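PDB 6HH2: Ras-related protein Rab-7L1, which binds and hydrolyses GTP as a Rab-family switch in trafficking between endosomes, lysosomes and the Golgi, where it recruits LRRK2 and stimulates its kinase activity. Local coordinates for residues F11-K23 with L79-D92. The protein carries 4 engineered substitutions. Sequence-based numbering, arbitrary orientation. Where two conformers were deposited one is given.
Sequences FKVLVVGDAAVGK and LYYRDASAAVIMFD. Engineered in segment 79-92: Ala87 (natural residue Cys). With GDP (guanosine-5'-diphosphate), chain B.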
loop_
_atom_site.group_PDB
_atom_site.type_symbol
_atom_site.label_atom_id
_atom_site.label_comp_id
_atom_site.label_asym_id
_atom_site.label_seq_id
_atom_site.Cartn_x
_atom_site.Cartn_y
_atom_site.Cartn_z
ATOM N N PHE A 11 -0.232 -7.692 10.367
ATOM C CA PHE A 11 -0.963 -6.678 9.611
ATOM C C PHE A 11 -1.076 -7.085 8.147
ATOM O O PHE A 11 -0.065 -7.323 7.487
ATOM C CB PHE A 11 -0.293 -5.291 9.703
ATOM C CG PHE A 11 -0.174 -4.776 11.110
ATOM C CD1 PHE A 11 -1.313 -4.542 11.899
ATOM C CD2 PHE A 11 1.089 -4.577 11.655
ATOM C CE1 PHE A 11 -1.161 -4.039 13.197
ATOM C CE2 PHE A 11 1.216 -4.084 12.961
ATOM C CZ PHE A 11 0.088 -3.860 13.717
ATOM N N LYS A 12 -2.296 -7.094 7.624
ATOM C CA LYS A 12 -2.540 -7.317 6.196
ATOM C C LYS A 12 -2.643 -5.960 5.526
ATOM O O LYS A 12 -3.460 -5.110 5.929
ATOM C CB LYS A 12 -3.838 -8.125 6.057
ATOM C CG LYS A 12 -4.414 -8.169 4.619
ATOM C CD LYS A 12 -5.528 -9.196 4.497
ATOM C CE LYS A 12 -6.051 -9.107 3.036
ATOM N NZ LYS A 12 -7.143 -10.129 2.830
ATOM N N VAL A 13 -1.770 -5.709 4.557
ATOM C CA VAL A 13 -1.673 -4.403 3.897
ATOM C C VAL A 13 -2.052 -4.611 2.431
ATOM O O VAL A 13 -1.454 -5.450 1.738
ATOM C CB VAL A 13 -0.239 -3.863 3.999
ATOM C CG1 VAL A 13 -0.133 -2.553 3.228
ATOM C CG2 VAL A 13 0.126 -3.692 5.501
ATOM N N LEU A 14 -3.033 -3.852 1.960
ATOM C CA LEU A 14 -3.452 -3.930 0.545
ATOM C C LEU A 14 -2.630 -2.967 -0.282
ATOM O O LEU A 14 -2.505 -1.792 0.082
ATOM C CB LEU A 14 -4.926 -3.536 0.439
ATOM C CG LEU A 14 -5.828 -4.271 1.403
ATOM C CD1 LEU A 14 -7.286 -3.823 1.199
ATOM C CD2 LEU A 14 -5.691 -5.805 1.185
ATOM N N VAL A 15 -2.011 -3.444 -1.351
ATOM C CA VAL A 15 -1.306 -2.611 -2.306
ATOM C C VAL A 15 -2.141 -2.554 -3.568
ATOM O O VAL A 15 -2.303 -3.552 -4.297
ATOM C CB VAL A 15 0.084 -3.151 -2.619
ATOM C CG1 VAL A 15 0.791 -2.221 -3.599
ATOM C CG2 VAL A 15 0.871 -3.315 -1.283
ATOM N N VAL A 16 -2.812 -1.436 -3.787
ATOM C CA VAL A 16 -3.808 -1.265 -4.835
ATOM C C VAL A 16 -3.433 -0.072 -5.691
ATOM O O VAL A 16 -2.621 0.765 -5.318
ATOM C CB VAL A 16 -5.262 -1.145 -4.346
ATOM C CG1 VAL A 16 -5.698 -2.390 -3.568
ATOM C CG2 VAL A 16 -5.478 0.139 -3.502
ATOM N N GLY A 17 -4.090 0.031 -6.827
ATOM C CA GLY A 17 -3.781 1.045 -7.806
ATOM C C GLY A 17 -3.901 0.464 -9.199
ATOM O O GLY A 17 -4.001 -0.752 -9.383
ATOM N N ASP A 18 -3.901 1.346 -10.181
ATOM C CA ASP A 18 -4.109 0.884 -11.557
ATOM C C ASP A 18 -2.936 0.023 -12.045
ATOM O O ASP A 18 -1.844 -0.020 -11.460
ATOM C CB ASP A 18 -4.256 2.075 -12.479
ATOM C CG ASP A 18 -5.583 2.791 -12.339
ATOM O OD1 ASP A 18 -6.436 2.396 -11.519
ATOM O OD2 ASP A 18 -5.752 3.763 -13.101
ATOM N N ALA A 19 -3.156 -0.697 -13.142
ATOM C CA ALA A 19 -2.038 -1.363 -13.797
ATOM C C ALA A 19 -0.911 -0.381 -14.097
ATOM O O ALA A 19 -1.143 0.780 -14.459
ATOM C CB ALA A 19 -2.515 -2.037 -15.102
ATOM N N ALA A 20 0.319 -0.886 -13.965
ATOM C CA ALA A 20 1.551 -0.238 -14.424
ATOM C C ALA A 20 1.970 0.937 -13.559
ATOM O O ALA A 20 2.756 1.765 -14.017
ATOM C CB ALA A 20 1.539 0.170 -15.914
ATOM N N VAL A 21 1.476 1.015 -12.331
ATOM C CA VAL A 21 1.911 2.086 -11.443
ATOM C C VAL A 21 3.099 1.720 -10.583
ATOM O O VAL A 21 3.661 2.629 -9.931
ATOM C CB VAL A 21 0.773 2.623 -10.565
ATOM C CG1 VAL A 21 -0.388 3.162 -11.489
ATOM C CG2 VAL A 21 0.289 1.614 -9.537
ATOM N N GLY A 22 3.476 0.454 -10.499
ATOM C CA GLY A 22 4.591 0.004 -9.679
ATOM C C GLY A 22 4.259 -0.905 -8.494
ATOM O O GLY A 22 5.095 -1.033 -7.582
ATOM N N LYS A 23 3.060 -1.497 -8.439
ATOM C CA LYS A 23 2.667 -2.245 -7.244
ATOM C C LYS A 23 3.509 -3.504 -7.075
ATOM O O LYS A 23 3.989 -3.766 -5.974
ATOM C CB LYS A 23 1.193 -2.639 -7.343
ATOM C CG LYS A 23 0.290 -1.411 -7.425
ATOM C CD LYS A 23 -1.222 -1.828 -7.425
ATOM C CE LYS A 23 -1.603 -2.824 -8.543
ATOM N NZ LYS A 23 -1.298 -2.250 -9.893
ATOM N N LEU A 79 -12.310 -11.688 -0.849
ATOM C CA LEU A 79 -11.141 -12.438 -0.361
ATOM C C LEU A 79 -9.893 -11.552 -0.327
ATOM O O LEU A 79 -9.049 -11.664 0.579
ATOM C CB LEU A 79 -10.900 -13.671 -1.238
ATOM C CG LEU A 79 -11.941 -14.756 -1.090
ATOM C CD1 LEU A 79 -11.555 -15.967 -1.989
ATOM C CD2 LEU A 79 -12.045 -15.185 0.382
ATOM N N TYR A 80 -9.757 -10.639 -1.295
ATOM C CA TYR A 80 -8.634 -9.724 -1.304
ATOM C C TYR A 80 -8.686 -8.745 -0.127
ATOM O O TYR A 80 -7.684 -8.581 0.593
ATOM C CB TYR A 80 -8.627 -8.985 -2.658
ATOM C CG TYR A 80 -7.507 -7.993 -2.697
ATOM C CD1 TYR A 80 -6.191 -8.374 -2.970
ATOM C CD2 TYR A 80 -7.759 -6.633 -2.430
ATOM C CE1 TYR A 80 -5.161 -7.454 -2.985
ATOM C CE2 TYR A 80 -6.749 -5.704 -2.421
ATOM C CZ TYR A 80 -5.447 -6.115 -2.720
ATOM O OH TYR A 80 -4.469 -5.167 -2.704
ATOM N N TYR A 81 -9.811 -8.013 0.044
ATOM C CA TYR A 81 -9.746 -6.900 1.015
ATOM C C TYR A 81 -10.004 -7.328 2.457
ATOM O O TYR A 81 -9.625 -6.583 3.367
ATOM C CB TYR A 81 -10.706 -5.731 0.623
ATOM C CG TYR A 81 -12.200 -6.035 0.647
ATOM C CD1 TYR A 81 -12.892 -6.286 1.838
ATOM C CD2 TYR A 81 -12.939 -6.125 -0.550
ATOM C CE1 TYR A 81 -14.252 -6.599 1.848
ATOM C CE2 TYR A 81 -14.283 -6.378 -0.532
ATOM C CZ TYR A 81 -14.971 -6.666 0.647
ATOM O OH TYR A 81 -16.310 -6.960 0.672
ATOM N N ARG A 82 -10.574 -8.494 2.719
ATOM C CA ARG A 82 -11.096 -8.790 4.048
ATOM C C ARG A 82 -9.977 -8.755 5.081
ATOM O O ARG A 82 -8.847 -9.179 4.831
ATOM C CB ARG A 82 -11.828 -10.137 4.081
ATOM C CG ARG A 82 -10.975 -11.351 3.753
ATOM C CD ARG A 82 -11.860 -12.631 3.824
ATOM N NE ARG A 82 -11.023 -13.821 3.713
ATOM C CZ ARG A 82 -11.481 -15.062 3.844
ATOM N NH1 ARG A 82 -12.758 -15.270 4.115
ATOM N NH2 ARG A 82 -10.629 -16.082 3.710
ATOM N N ASP A 83 -10.294 -8.141 6.226
ATOM C CA ASP A 83 -9.425 -8.134 7.415
ATOM C C ASP A 83 -8.153 -7.308 7.251
ATOM O O ASP A 83 -7.206 -7.462 8.027
ATOM C CB ASP A 83 -9.093 -9.559 7.872
ATOM C CG ASP A 83 -10.332 -10.384 8.134
ATOM O OD1 ASP A 83 -11.196 -9.911 8.901
ATOM O OD2 ASP A 83 -10.487 -11.489 7.539
ATOM N N ALA A 84 -8.080 -6.441 6.257
ATOM C CA ALA A 84 -6.886 -5.619 6.071
ATOM C C ALA A 84 -6.809 -4.543 7.148
ATOM O O ALA A 84 -7.822 -4.071 7.666
ATOM C CB ALA A 84 -6.892 -4.919 4.716
ATOM N N SER A 85 -5.567 -4.173 7.487
ATOM C CA SER A 85 -5.280 -3.128 8.460
ATOM C C SER A 85 -4.907 -1.797 7.834
ATOM O O SER A 85 -4.918 -0.780 8.540
ATOM C CB SER A 85 -4.143 -3.600 9.390
ATOM O OG SER A 85 -4.656 -4.566 10.304
ATOM N N ALA A 86 -4.595 -1.743 6.558
ATOM C CA ALA A 86 -4.193 -0.500 5.902
ATOM C C ALA A 86 -4.196 -0.749 4.413
ATOM O O ALA A 86 -4.150 -1.906 3.949
ATOM C CB ALA A 86 -2.758 -0.034 6.296
ATOM N N ALA A 87 -4.209 0.343 3.652
ATOM C CA ALA A 87 -4.054 0.269 2.214
ATOM C C ALA A 87 -3.013 1.263 1.748
ATOM O O ALA A 87 -2.929 2.387 2.272
ATOM C CB ALA A 87 -5.374 0.604 1.510
ATOM N N VAL A 88 -2.187 0.822 0.803
ATOM C CA VAL A 88 -1.255 1.658 0.068
ATOM C C VAL A 88 -1.857 1.811 -1.302
ATOM O O VAL A 88 -2.059 0.800 -2.006
ATOM C CB VAL A 88 0.087 0.963 -0.053
ATOM C CG1 VAL A 88 1.060 1.773 -0.908
ATOM C CG2 VAL A 88 0.730 0.773 1.344
ATOM N N ILE A 89 -2.281 3.004 -1.678
ATOM C CA ILE A 89 -2.910 3.300 -2.965
ATOM C C ILE A 89 -1.893 4.010 -3.838
ATOM O O ILE A 89 -1.439 5.121 -3.481
ATOM C CB ILE A 89 -4.196 4.110 -2.801
ATOM C CG1 ILE A 89 -5.151 3.338 -1.863
ATOM C CG2 ILE A 89 -4.815 4.384 -4.200
ATOM C CD1 ILE A 89 -6.559 3.927 -1.729
ATOM N N MET A 90 -1.450 3.365 -4.903
ATOM C CA MET A 90 -0.364 3.855 -5.739
ATOM C C MET A 90 -0.881 4.420 -7.031
ATOM O O MET A 90 -1.835 3.883 -7.596
ATOM C CB MET A 90 0.645 2.746 -6.068
ATOM C CG MET A 90 1.263 2.120 -4.841
ATOM S SD MET A 90 2.549 0.896 -5.231
ATOM C CE MET A 90 3.447 1.674 -6.612
ATOM N N PHE A 91 -0.276 5.513 -7.463
ATOM C CA PHE A 91 -0.476 6.038 -8.795
ATOM C C PHE A 91 0.868 6.369 -9.436
ATOM O O PHE A 91 1.911 6.414 -8.782
ATOM C CB PHE A 91 -1.524 7.170 -8.844
ATOM C CG PHE A 91 -1.042 8.483 -8.322
ATOM C CD1 PHE A 91 -1.064 8.757 -6.935
ATOM C CD2 PHE A 91 -0.534 9.449 -9.214
ATOM C CE1 PHE A 91 -0.587 9.980 -6.461
ATOM C CE2 PHE A 91 -0.078 10.685 -8.746
ATOM C CZ PHE A 91 -0.129 10.963 -7.374
ATOM N N ASP A 92 0.842 6.574 -10.747
ATOM C CA ASP A 92 2.003 7.002 -11.524
ATOM C C ASP A 92 1.896 8.508 -11.763
ATOM O O ASP A 92 0.941 8.971 -12.403
ATOM C CB ASP A 92 1.944 6.196 -12.834
ATOM C CG ASP A 92 3.016 6.580 -13.870
ATOM O OD1 ASP A 92 3.751 7.573 -13.709
ATOM O OD2 ASP A 92 3.043 5.871 -14.916
HETATM P PB GDP B . 2.027 -2.922 -11.575
HETATM O O1B GDP B . 1.358 -1.859 -10.787
HETATM O O2B GDP B . 1.382 -3.204 -12.891
HETATM O O3B GDP B . 2.310 -4.179 -10.778
HETATM O O3A GDP B . 3.466 -2.248 -11.985
HETATM P PA GDP B . 4.896 -2.940 -12.087
HETATM O O1A GDP B . 5.531 -3.118 -10.731
HETATM O O2A GDP B . 4.769 -4.177 -12.965
HETATM O "O5'" GDP B . 5.740 -1.832 -12.860
HETATM C "C5'" GDP B . 5.396 -1.421 -14.176
HETATM C "C4'" GDP B . 6.625 -0.823 -14.854
HETATM O "O4'" GDP B . 6.968 0.419 -14.153
HETATM C "C3'" GDP B . 7.826 -1.730 -14.682
HETATM O "O3'" GDP B . 8.585 -1.593 -15.895
HETATM C "C2'" GDP B . 8.582 -1.126 -13.516
HETATM O "O2'" GDP B . 9.975 -1.381 -13.642
HETATM C "C1'" GDP B . 8.296 0.335 -13.727
HETATM N N9 GDP B . 8.391 1.101 -12.479
HETATM C C8 GDP B . 7.874 0.738 -11.270
HETATM N N7 GDP B . 8.127 1.713 -10.338
HETATM C C5 GDP B . 8.800 2.693 -10.986
HETATM C C6 GDP B . 9.378 3.981 -10.612
HETATM O O6 GDP B . 9.324 4.394 -9.438
HETATM N N1 GDP B . 9.966 4.677 -11.592
HETATM C C2 GDP B . 10.106 4.288 -12.869
HETATM N N2 GDP B . 10.774 5.076 -13.799
HETATM N N3 GDP B . 9.624 3.084 -13.263
HETATM C C4 GDP B . 8.984 2.307 -12.364
HETATM O O HOH W 1 -4.743 -6.981 9.276
HETATM O O HOH W 2 -3.761 4.151 -9.525
HETATM O O HOH W 3 1.286 3.999 -15.559
#
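Over one face of the Tyr80 ring sits a methyl of Leu14: CD2 lies 4.2 Å from the ring centroid and 27° off its normal, a CH-pi contact. Val16 CG1 approaches the same phenol obliquely, 3.7 Å from CE2, while the hydroxyl is hydrogen-bonded to Trp65 O on the neighbouring strand. Ser85 OG meets the Phe11 ring at its edge, in plane. Lys12 brings its ammonium to the end of helix 78-81 because its chain is extended from a first torsion of 167°. There NZ donates to Tyr80 O (2.8 Å), from well above the carbonyl plane, and to Arg82 O (2.8 Å), within the plane; a third bond, to Leu79 O, is weak. Strands 11-17 and 86-92 pair in parallel, their axes at 19°, as central strands of the Ras-type sheet; nearly straight bonds into and out of Leu14 and Val16, such as Val88 N to Leu14 O (2.7 Å), set Leu14 opposite Ala87 and Val16 opposite Ile89. At the far end of the strands, Val21 CG2 of the P-loop packs on Met90 CB (3.7 Å), and Lys23 NZ of the same loop reaches GDP O1B (2.8 Å) and forms a salt bridge with Glu71. The lysine ammonium of Lys12 thus probably offsets the partial negative charge of the helix's carbonyl end; the backbone bonds hold strand to strand, while Val21 and a water between Asp18 N and Met90 O tie the phosphate-binding loop to the sheet.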